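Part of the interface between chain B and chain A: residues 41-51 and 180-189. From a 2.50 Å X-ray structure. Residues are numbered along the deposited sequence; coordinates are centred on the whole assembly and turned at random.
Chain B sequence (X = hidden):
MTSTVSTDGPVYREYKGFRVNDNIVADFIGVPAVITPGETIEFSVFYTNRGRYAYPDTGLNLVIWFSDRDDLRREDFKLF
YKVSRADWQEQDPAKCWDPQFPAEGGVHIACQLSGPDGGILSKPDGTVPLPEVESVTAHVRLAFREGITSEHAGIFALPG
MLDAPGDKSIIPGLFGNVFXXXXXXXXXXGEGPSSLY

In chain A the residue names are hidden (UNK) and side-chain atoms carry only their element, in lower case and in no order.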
# COMPACT_ATOMS: atom_id res chain seq x y z
N ILE B 41 -12.84 13.91 2.17
CA ILE B 41 -12.06 13.04 1.31
C ILE B 41 -12.80 11.73 1.14
O ILE B 41 -13.61 11.33 1.98
CB ILE B 41 -10.65 12.76 1.88
CG1 ILE B 41 -10.80 11.97 3.18
CG2 ILE B 41 -9.87 14.05 2.03
CD1 ILE B 41 -9.58 11.28 3.61
N GLU B 42 -12.52 11.07 0.03
CA GLU B 42 -12.99 9.72 -0.21
C GLU B 42 -11.79 8.82 -0.42
O GLU B 42 -10.85 9.17 -1.14
CB GLU B 42 -13.93 9.65 -1.41
CG GLU B 42 -14.45 8.26 -1.71
CD GLU B 42 -15.66 8.31 -2.62
OE1 GLU B 42 -16.34 9.36 -2.64
OE2 GLU B 42 -15.90 7.33 -3.36
N PHE B 43 -11.80 7.68 0.25
CA PHE B 43 -10.79 6.66 0.03
C PHE B 43 -11.49 5.31 0.02
O PHE B 43 -12.67 5.18 0.35
CB PHE B 43 -9.70 6.74 1.12
CG PHE B 43 -10.21 6.51 2.53
CD1 PHE B 43 -10.74 7.57 3.27
CD2 PHE B 43 -10.13 5.25 3.11
CE1 PHE B 43 -11.22 7.36 4.56
CE2 PHE B 43 -10.59 5.04 4.40
CZ PHE B 43 -11.14 6.10 5.13
N SER B 44 -10.75 4.28 -0.33
CA SER B 44 -11.29 2.94 -0.33
C SER B 44 -10.40 2.05 0.53
O SER B 44 -9.20 2.29 0.67
CB SER B 44 -11.40 2.39 -1.77
OG SER B 44 -10.14 2.07 -2.32
N VAL B 45 -11.00 1.02 1.10
CA VAL B 45 -10.23 0.06 1.90
C VAL B 45 -10.88 -1.30 1.70
O VAL B 45 -12.09 -1.40 1.50
CB VAL B 45 -10.16 0.48 3.39
CG1 VAL B 45 -11.53 0.85 3.93
CG2 VAL B 45 -9.55 -0.60 4.23
N PHE B 46 -10.06 -2.34 1.67
CA PHE B 46 -10.60 -3.64 1.33
C PHE B 46 -9.82 -4.70 2.08
O PHE B 46 -8.62 -4.55 2.31
CB PHE B 46 -10.60 -3.90 -0.20
CG PHE B 46 -9.43 -3.27 -0.94
CD1 PHE B 46 -9.47 -1.93 -1.31
CD2 PHE B 46 -8.31 -4.04 -1.28
CE1 PHE B 46 -8.39 -1.35 -2.00
CE2 PHE B 46 -7.23 -3.48 -1.96
CZ PHE B 46 -7.27 -2.12 -2.32
N TYR B 47 -10.51 -5.75 2.49
CA TYR B 47 -9.89 -6.88 3.15
C TYR B 47 -10.01 -8.12 2.27
O TYR B 47 -11.04 -8.36 1.64
CB TYR B 47 -10.50 -7.12 4.53
CG TYR B 47 -11.98 -7.42 4.59
CD1 TYR B 47 -12.93 -6.40 4.80
CD2 TYR B 47 -12.43 -8.72 4.52
CE1 TYR B 47 -14.30 -6.69 4.90
CE2 TYR B 47 -13.79 -9.03 4.60
CZ TYR B 47 -14.72 -8.01 4.80
OH TYR B 47 -16.05 -8.38 4.88
N THR B 48 -8.94 -8.91 2.25
CA THR B 48 -8.75 -9.98 1.28
C THR B 48 -8.35 -11.24 2.02
O THR B 48 -7.45 -11.21 2.87
CB THR B 48 -7.65 -9.61 0.28
OG1 THR B 48 -7.98 -8.40 -0.38
CG2 THR B 48 -7.45 -10.72 -0.74
N ASN B 49 -8.96 -12.37 1.66
CA ASN B 49 -8.63 -13.64 2.29
C ASN B 49 -7.38 -14.21 1.63
O ASN B 49 -7.47 -14.86 0.58
CB ASN B 49 -9.80 -14.60 2.18
CG ASN B 49 -9.61 -15.82 3.02
OD1 ASN B 49 -8.49 -16.12 3.47
ND2 ASN B 49 -10.71 -16.54 3.27
N ARG B 50 -6.22 -13.99 2.25
CA ARG B 50 -4.96 -14.54 1.78
C ARG B 50 -4.68 -15.94 2.29
O ARG B 50 -3.68 -16.54 1.90
CB ARG B 50 -3.79 -13.64 2.18
CG ARG B 50 -3.89 -12.22 1.67
CD ARG B 50 -3.53 -12.15 0.24
NE ARG B 50 -3.39 -10.79 -0.26
CZ ARG B 50 -3.62 -10.46 -1.53
NH1 ARG B 50 -3.99 -11.40 -2.38
NH2 ARG B 50 -3.47 -9.23 -1.95
N GLY B 51 -5.55 -16.48 3.12
CA GLY B 51 -5.42 -17.84 3.59
C GLY B 51 -6.22 -18.78 2.73
O GLY B 51 -6.58 -18.46 1.59
N UNK A 180 1.69 -14.59 -9.96
CA UNK A 180 1.94 -14.11 -8.62
C UNK A 180 0.67 -13.79 -7.86
O UNK A 180 -0.45 -14.11 -8.27
N UNK A 181 0.86 -13.13 -6.73
CA UNK A 181 -0.23 -12.77 -5.82
C UNK A 181 -0.99 -11.57 -6.36
O UNK A 181 -0.39 -10.53 -6.65
c UNK A 181 -0.09 -11.96 -2.03
c UNK A 181 0.27 -9.83 -0.83
n UNK A 181 0.15 -10.53 -1.97
c UNK A 181 -0.69 -12.39 -3.33
n UNK A 181 0.15 -10.44 0.35
n UNK A 181 0.49 -8.51 -0.87
c UNK A 181 0.34 -12.47 -4.43
N UNK A 182 -2.30 -11.71 -6.52
CA UNK A 182 -3.11 -10.61 -7.03
C UNK A 182 -3.16 -9.47 -6.03
O UNK A 182 -3.39 -9.69 -4.84
c UNK A 182 -6.81 -10.95 -8.27
c UNK A 182 -4.52 -11.10 -7.32
c UNK A 182 -5.47 -10.25 -8.17
c UNK A 182 -4.92 -10.02 -9.57
N UNK A 183 -2.99 -8.24 -6.52
CA UNK A 183 -3.13 -7.04 -5.72
C UNK A 183 -4.23 -6.14 -6.29
O UNK A 183 -4.35 -5.97 -7.51
c UNK A 183 -1.79 -5.23 -4.52
c UNK A 183 -1.68 -5.92 -3.16
c UNK A 183 -1.83 -6.24 -5.66
n UNK A 183 -2.06 -5.24 -2.10
o UNK A 183 -1.26 -7.07 -3.08
N UNK A 184 -5.01 -5.55 -5.40
CA UNK A 184 -6.24 -4.85 -5.76
C UNK A 184 -6.07 -3.37 -5.47
O UNK A 184 -5.35 -2.98 -4.55
c UNK A 184 -7.43 -5.42 -4.97
c UNK A 184 -8.80 -4.80 -5.22
n UNK A 184 -11.07 -4.92 -4.37
c UNK A 184 -9.92 -5.54 -4.49
o UNK A 184 -9.73 -6.65 -4.00
N UNK A 185 -6.73 -2.55 -6.28
CA UNK A 185 -6.94 -1.15 -5.95
C UNK A 185 -8.39 -0.86 -6.31
O UNK A 185 -8.75 -0.90 -7.50
c UNK A 185 -5.98 -0.25 -6.72
N UNK A 186 -9.23 -0.62 -5.30
CA UNK A 186 -10.65 -0.33 -5.53
C UNK A 186 -10.86 1.16 -5.72
O UNK A 186 -10.25 1.98 -5.05
o UNK A 186 -11.48 -2.21 -4.27
c UNK A 186 -11.51 -0.81 -4.37
N UNK A 187 -11.76 1.50 -6.62
CA UNK A 187 -11.98 2.91 -6.92
C UNK A 187 -13.41 3.06 -7.42
O UNK A 187 -14.13 2.08 -7.57
c UNK A 187 -10.57 1.59 -9.61
c UNK A 187 -11.37 1.76 -11.88
c UNK A 187 -11.10 2.83 -9.32
c UNK A 187 -11.75 3.54 -10.33
c UNK A 187 -10.95 3.42 -7.94
c UNK A 187 -11.90 3.01 -11.59
c UNK A 187 -10.70 1.05 -10.89
N UNK A 188 -13.83 4.30 -7.57
CA UNK A 188 -15.03 4.63 -8.32
C UNK A 188 -14.63 5.44 -9.54
O UNK A 188 -13.67 6.23 -9.50
c UNK A 188 -17.86 5.41 -5.82
c UNK A 188 -16.02 5.43 -7.46
n UNK A 188 -17.26 9.03 -5.56
n UNK A 188 -18.34 7.84 -7.20
c UNK A 188 -17.68 7.87 -6.05
n UNK A 188 -17.44 6.74 -5.38
c UNK A 188 -16.70 4.62 -6.38
N UNK A 189 -15.37 5.26 -10.63
CA UNK A 189 -15.20 6.06 -11.84
C UNK A 189 -16.41 6.98 -11.92
O UNK A 189 -17.50 6.55 -12.32
c UNK A 189 -15.02 4.73 -15.56
c UNK A 189 -13.82 6.76 -14.57
c UNK A 189 -15.01 5.81 -14.45
c UNK A 189 -15.08 5.17 -13.06

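Position 180 has no side-chain atoms and lies out of reach of residues 41-51. It is Gly180(A).

Position 181 carries three carbons, a nitrogen, then a carbon bearing two more nitrogens. This planar end lies flat on the guanidinium of Arg50(B), centres 4.0 Å apart and planes at 13°. The residue is Arg181(A). Its NH1 is 3.6 Å from NE of Arg50(B), so two like charges sit close together in the stack.

Position 182 has four carbons, forked at the second. Its CA-to-CB bond points sideways, and the side chain makes no close contact with residues 41-51. The backbone does the work: O accepts hydrogen bonds from NH2 (2.9 Å) and NH1 (3.1 Å) of Arg50(B). A forked four-carbon chain of this kind is leucine, Leu182(A).

Position 183 has three carbons, the third carrying one oxygen and one nitrogen. CB points away from chain B, but the end comes nearer. This is Gln183(A). Its OE1 is 3.3 Å from NH2 of Arg50(B), at a poor angle for a hydrogen bond. The same OE1 takes a weak hydrogen bond from NH2 of Arg181(A) at 3.2 Å.

Position 184 has the same make-up, but its CA-to-CB bond points toward chain B and the side chain is extended. Its second carbon sits over one face of the Phe46(B) ring, 4.2 Å from the centroid, a CH-pi contact. It is Gln184(A). Backbone O is 3.1 Å from CZ of Phe46(B).

Position 185 has a single side-chain carbon, pointing away. It is Ala185(A); its CA lies 3.8 Å from CZ of Phe46(B).

Position 186 has one carbon and one oxygen. Its backbone O accepts a 2.7 Å hydrogen bond from OG of Ser44(B). It is Ser186(A). Its OG accepts a 2.7 Å hydrogen bond from NE2 of Gln184(A).

Position 187 has one carbon and a ring of six carbons. Its CA-to-CB bond points away from chain B. It is Phe187(A).

Position 188 has three carbons, a nitrogen, and a carbon with two nitrogens. The chain nitrogen and one of the two terminal nitrogens bond to the carboxylate of Glu42(B). It is Arg188(A). NE to OE2 of Glu42(B) is 2.6 Å, and NH2 to OE1 of Glu42(B) is 3.1 Å, a salt bridge.

Position 189 has four carbons, forked at the second, out of reach of residues 41-51. It is Leu189(A).

The strands run roughly antiparallel, at 142°, with axes 6.8 Å apart at closest approach. Alternate residues face across: Glu42(B), Ser44(B) and Phe46(B) meet Arg188(A), Ser186(A) and Gln184(A). Charge pairing holds one end, ring packing the middle, and Arg50(B) the other end.

Chain A (180-189) GRLQQASFRL
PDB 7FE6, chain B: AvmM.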